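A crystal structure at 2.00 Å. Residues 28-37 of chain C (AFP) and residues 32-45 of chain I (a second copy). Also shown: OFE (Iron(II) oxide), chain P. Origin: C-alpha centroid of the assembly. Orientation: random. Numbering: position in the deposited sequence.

Chain C 28-37: VVHKMQALVV
Chain I 32-45: MQALVVNGKQAHWN

No hydrogen bond joins the two helices, although a glutamine from each copy lies within the contact; Gln33(C) and Gln33(I) both spend their amide groups on partners elsewhere in the structure and meet the opposing helix through van der Waals contact alone. Both stretches are helical throughout, with phi near -65° and psi near -43° except at Asn45(I) (-100°/1°), and they run nearly antiparallel, at 156°, with axes 10.9 Å apart at closest approach. The register is reciprocal: the CA atoms of Gln33(C) and Val37(I) lie 7.3 Å apart, as do those of Val37(C) and Gln33(I).

Between these pairs the two valines meet, CG2 of Val37(C) lying 3.8 Å from CG2 of Val37(I); both have chi1 t and point sideways. The glutamines share one rotamer, t for chi1 and p for chi2, with chi3 near -108°. On one side CG2 of Val37(C) approaches CG of Gln33(I) at 3.9 Å; on the other, OE1 of Gln33(C) is 4.0 Å from CG2 of Val37(I).

Within these stretches Gln33(C) has 77 Å² covered and Gln33(I) 44 Å²; NE2 of Gln33(C) also lies 3.5 Å from CH2 of Trp44(I) and 4.1 Å from CG of Lys40(I). The indole (chi1 m, chi2 -35°) also receives Val29(C), chi1 t, whose CG1 lies 4.0 Å from CZ3 of Trp44(I), extending the apolar contact one turn back along chain C.

Lys40(I) starts toward chain C, but its end leads away (m, m, t, t), bringing NZ of Lys40(I) to 2.8 Å from O of OFE. Three residues onward, His43(I) (chi1 t, chi2 83°) binds the metal, NE2 of His43(I) standing 2.5 Å from FE of OFE. At the end of the stretch, ND2 of Asn45(I) donates to O of Gln41(I) at 3.1 Å.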

# COMPACT_ATOMS: atom_id res chain seq x y z
N VAL C 28 -4.55 -28.22 21.70
CA VAL C 28 -4.58 -26.83 21.24
C VAL C 28 -5.11 -26.66 19.82
O VAL C 28 -5.98 -25.80 19.55
CB VAL C 28 -3.19 -26.18 21.44
CG1 VAL C 28 -3.18 -24.72 20.95
CG2 VAL C 28 -2.80 -26.23 22.94
N VAL C 29 -4.59 -27.44 18.87
CA VAL C 29 -5.06 -27.37 17.52
C VAL C 29 -6.58 -27.59 17.50
O VAL C 29 -7.31 -26.84 16.81
CB VAL C 29 -4.38 -28.43 16.57
CG1 VAL C 29 -5.07 -28.43 15.21
CG2 VAL C 29 -2.87 -28.11 16.39
N HIS C 30 -7.06 -28.61 18.23
CA HIS C 30 -8.50 -28.93 18.15
C HIS C 30 -9.39 -27.83 18.76
O HIS C 30 -10.44 -27.51 18.20
CB HIS C 30 -8.85 -30.26 18.87
CG HIS C 30 -8.38 -31.49 18.17
ND1 HIS C 30 -7.99 -32.62 18.87
CD2 HIS C 30 -8.23 -31.79 16.86
CE1 HIS C 30 -7.66 -33.57 18.01
NE2 HIS C 30 -7.77 -33.08 16.79
N LYS C 31 -8.99 -27.28 19.90
CA LYS C 31 -9.80 -26.23 20.53
C LYS C 31 -9.75 -24.90 19.78
O LYS C 31 -10.74 -24.19 19.70
CB LYS C 31 -9.40 -26.04 21.99
CG LYS C 31 -9.74 -27.31 22.83
CD LYS C 31 -9.70 -27.01 24.26
CE LYS C 31 -10.52 -28.11 25.10
NZ LYS C 31 -9.89 -29.43 24.91
N MET C 32 -8.59 -24.57 19.23
CA MET C 32 -8.48 -23.37 18.41
C MET C 32 -9.28 -23.47 17.12
O MET C 32 -9.85 -22.50 16.69
CB MET C 32 -7.05 -23.13 18.10
CG MET C 32 -6.25 -22.53 19.31
SD MET C 32 -7.03 -21.06 20.10
CE MET C 32 -7.38 -21.78 21.65
N GLN C 33 -9.30 -24.64 16.48
CA GLN C 33 -10.00 -24.82 15.25
C GLN C 33 -11.52 -24.86 15.54
O GLN C 33 -12.30 -24.36 14.69
CB GLN C 33 -9.51 -26.11 14.54
CG GLN C 33 -10.00 -26.33 13.13
CD GLN C 33 -9.63 -25.18 12.19
OE1 GLN C 33 -10.48 -24.35 11.84
NE2 GLN C 33 -8.36 -25.11 11.78
N ALA C 34 -11.94 -25.49 16.66
CA ALA C 34 -13.35 -25.44 17.14
C ALA C 34 -13.82 -23.97 17.39
O ALA C 34 -14.94 -23.61 17.01
CB ALA C 34 -13.54 -26.26 18.43
N LEU C 35 -12.94 -23.15 17.98
CA LEU C 35 -13.19 -21.74 18.22
C LEU C 35 -13.37 -20.93 16.93
O LEU C 35 -14.21 -20.02 16.90
CB LEU C 35 -12.08 -21.17 19.08
CG LEU C 35 -12.35 -19.76 19.63
CD1 LEU C 35 -13.54 -19.83 20.54
CD2 LEU C 35 -11.08 -18.99 20.26
N VAL C 36 -12.68 -21.31 15.84
CA VAL C 36 -12.95 -20.71 14.52
C VAL C 36 -14.46 -20.94 14.14
O VAL C 36 -15.19 -19.99 13.76
CB VAL C 36 -12.03 -21.29 13.40
CG1 VAL C 36 -12.58 -20.92 12.03
CG2 VAL C 36 -10.56 -20.75 13.55
N VAL C 37 -14.90 -22.20 14.25
CA VAL C 37 -16.23 -22.55 13.79
C VAL C 37 -17.33 -22.01 14.74
O VAL C 37 -18.30 -21.37 14.29
CB VAL C 37 -16.39 -24.09 13.61
CG1 VAL C 37 -17.87 -24.43 13.36
CG2 VAL C 37 -15.48 -24.59 12.43
N MET I 32 -19.32 -25.69 3.29
CA MET I 32 -18.25 -24.70 3.09
C MET I 32 -17.47 -24.54 4.39
O MET I 32 -16.25 -24.53 4.39
CB MET I 32 -18.85 -23.36 2.63
CG MET I 32 -19.41 -23.34 1.19
SD MET I 32 -18.09 -23.77 -0.03
CE MET I 32 -18.52 -25.40 -0.45
N GLN I 33 -18.18 -24.47 5.53
CA GLN I 33 -17.49 -24.43 6.84
C GLN I 33 -16.73 -25.75 7.15
O GLN I 33 -15.67 -25.73 7.77
CB GLN I 33 -18.45 -24.14 8.00
CG GLN I 33 -17.68 -23.78 9.30
CD GLN I 33 -16.85 -22.48 9.12
OE1 GLN I 33 -15.57 -22.49 9.11
NE2 GLN I 33 -17.55 -21.37 8.98
N ALA I 34 -17.25 -26.88 6.68
CA ALA I 34 -16.49 -28.16 6.78
C ALA I 34 -15.22 -28.19 5.91
O ALA I 34 -14.19 -28.67 6.35
CB ALA I 34 -17.36 -29.35 6.46
N LEU I 35 -15.33 -27.66 4.72
CA LEU I 35 -14.21 -27.56 3.78
C LEU I 35 -13.07 -26.72 4.35
O LEU I 35 -11.89 -26.99 4.07
CB LEU I 35 -14.69 -26.97 2.44
CG LEU I 35 -13.70 -26.90 1.29
CD1 LEU I 35 -13.09 -28.31 1.08
CD2 LEU I 35 -14.36 -26.38 -0.05
N VAL I 36 -13.39 -25.69 5.11
CA VAL I 36 -12.37 -24.91 5.81
C VAL I 36 -11.51 -25.80 6.74
O VAL I 36 -10.25 -25.74 6.70
CB VAL I 36 -13.01 -23.74 6.67
CG1 VAL I 36 -12.04 -23.10 7.63
CG2 VAL I 36 -13.63 -22.73 5.74
N VAL I 37 -12.19 -26.58 7.56
CA VAL I 37 -11.51 -27.40 8.56
C VAL I 37 -10.75 -28.59 7.90
O VAL I 37 -9.58 -28.79 8.17
CB VAL I 37 -12.54 -27.93 9.55
CG1 VAL I 37 -11.91 -28.88 10.59
CG2 VAL I 37 -13.23 -26.73 10.29
N ASN I 38 -11.44 -29.36 7.06
CA ASN I 38 -10.85 -30.50 6.38
C ASN I 38 -9.80 -30.06 5.32
O ASN I 38 -8.78 -30.75 5.11
CB ASN I 38 -11.99 -31.31 5.73
CG ASN I 38 -12.91 -31.96 6.79
OD1 ASN I 38 -12.43 -32.32 7.88
ND2 ASN I 38 -14.22 -32.07 6.50
N GLY I 39 -10.03 -28.91 4.69
CA GLY I 39 -9.04 -28.25 3.84
C GLY I 39 -7.75 -27.95 4.59
O GLY I 39 -6.69 -28.27 4.08
N LYS I 40 -7.84 -27.32 5.75
CA LYS I 40 -6.66 -27.10 6.61
C LYS I 40 -6.02 -28.45 7.02
O LYS I 40 -4.82 -28.57 7.05
CB LYS I 40 -7.02 -26.32 7.91
CG LYS I 40 -7.24 -24.84 7.81
CD LYS I 40 -5.89 -24.13 7.38
CE LYS I 40 -5.75 -22.71 7.88
NZ LYS I 40 -4.45 -22.11 7.31
N GLN I 41 -6.82 -29.47 7.36
CA GLN I 41 -6.25 -30.81 7.55
C GLN I 41 -5.42 -31.24 6.34
O GLN I 41 -4.28 -31.67 6.50
CB GLN I 41 -7.38 -31.83 7.78
CG GLN I 41 -6.95 -33.32 7.68
CD GLN I 41 -6.27 -33.73 8.96
OE1 GLN I 41 -6.04 -32.89 9.80
NE2 GLN I 41 -5.98 -35.02 9.12
N ALA I 42 -5.96 -31.12 5.12
CA ALA I 42 -5.21 -31.52 3.93
C ALA I 42 -3.93 -30.67 3.74
O ALA I 42 -2.87 -31.17 3.44
CB ALA I 42 -6.11 -31.45 2.72
N HIS I 43 -4.03 -29.37 3.97
CA HIS I 43 -2.91 -28.44 3.87
C HIS I 43 -1.71 -28.79 4.84
O HIS I 43 -0.52 -28.70 4.47
CB HIS I 43 -3.55 -27.11 4.20
CG HIS I 43 -2.60 -26.02 4.54
ND1 HIS I 43 -1.97 -25.25 3.56
CD2 HIS I 43 -2.30 -25.46 5.73
CE1 HIS I 43 -1.28 -24.30 4.15
NE2 HIS I 43 -1.45 -24.41 5.45
N TRP I 44 -2.04 -29.17 6.05
CA TRP I 44 -1.05 -29.55 7.06
C TRP I 44 -0.34 -30.84 6.76
O TRP I 44 0.88 -30.92 6.97
CB TRP I 44 -1.69 -29.66 8.46
CG TRP I 44 -2.17 -28.29 8.96
CD1 TRP I 44 -1.55 -27.06 8.71
CD2 TRP I 44 -3.30 -28.01 9.83
NE1 TRP I 44 -2.26 -26.05 9.32
CE2 TRP I 44 -3.31 -26.60 10.03
CE3 TRP I 44 -4.29 -28.80 10.46
CZ2 TRP I 44 -4.28 -25.96 10.83
CZ3 TRP I 44 -5.26 -28.18 11.27
CH2 TRP I 44 -5.24 -26.75 11.43
N ASN I 45 -1.10 -31.85 6.28
CA ASN I 45 -0.59 -33.21 6.18
C ASN I 45 -0.13 -33.63 4.80
O ASN I 45 0.25 -34.80 4.62
CB ASN I 45 -1.68 -34.18 6.67
CG ASN I 45 -1.87 -34.12 8.19
OD1 ASN I 45 -1.04 -34.61 8.93
ND2 ASN I 45 -2.96 -33.49 8.66
FE OFE P . -0.47 -22.84 7.06
O OFE P . -1.89 -21.27 6.62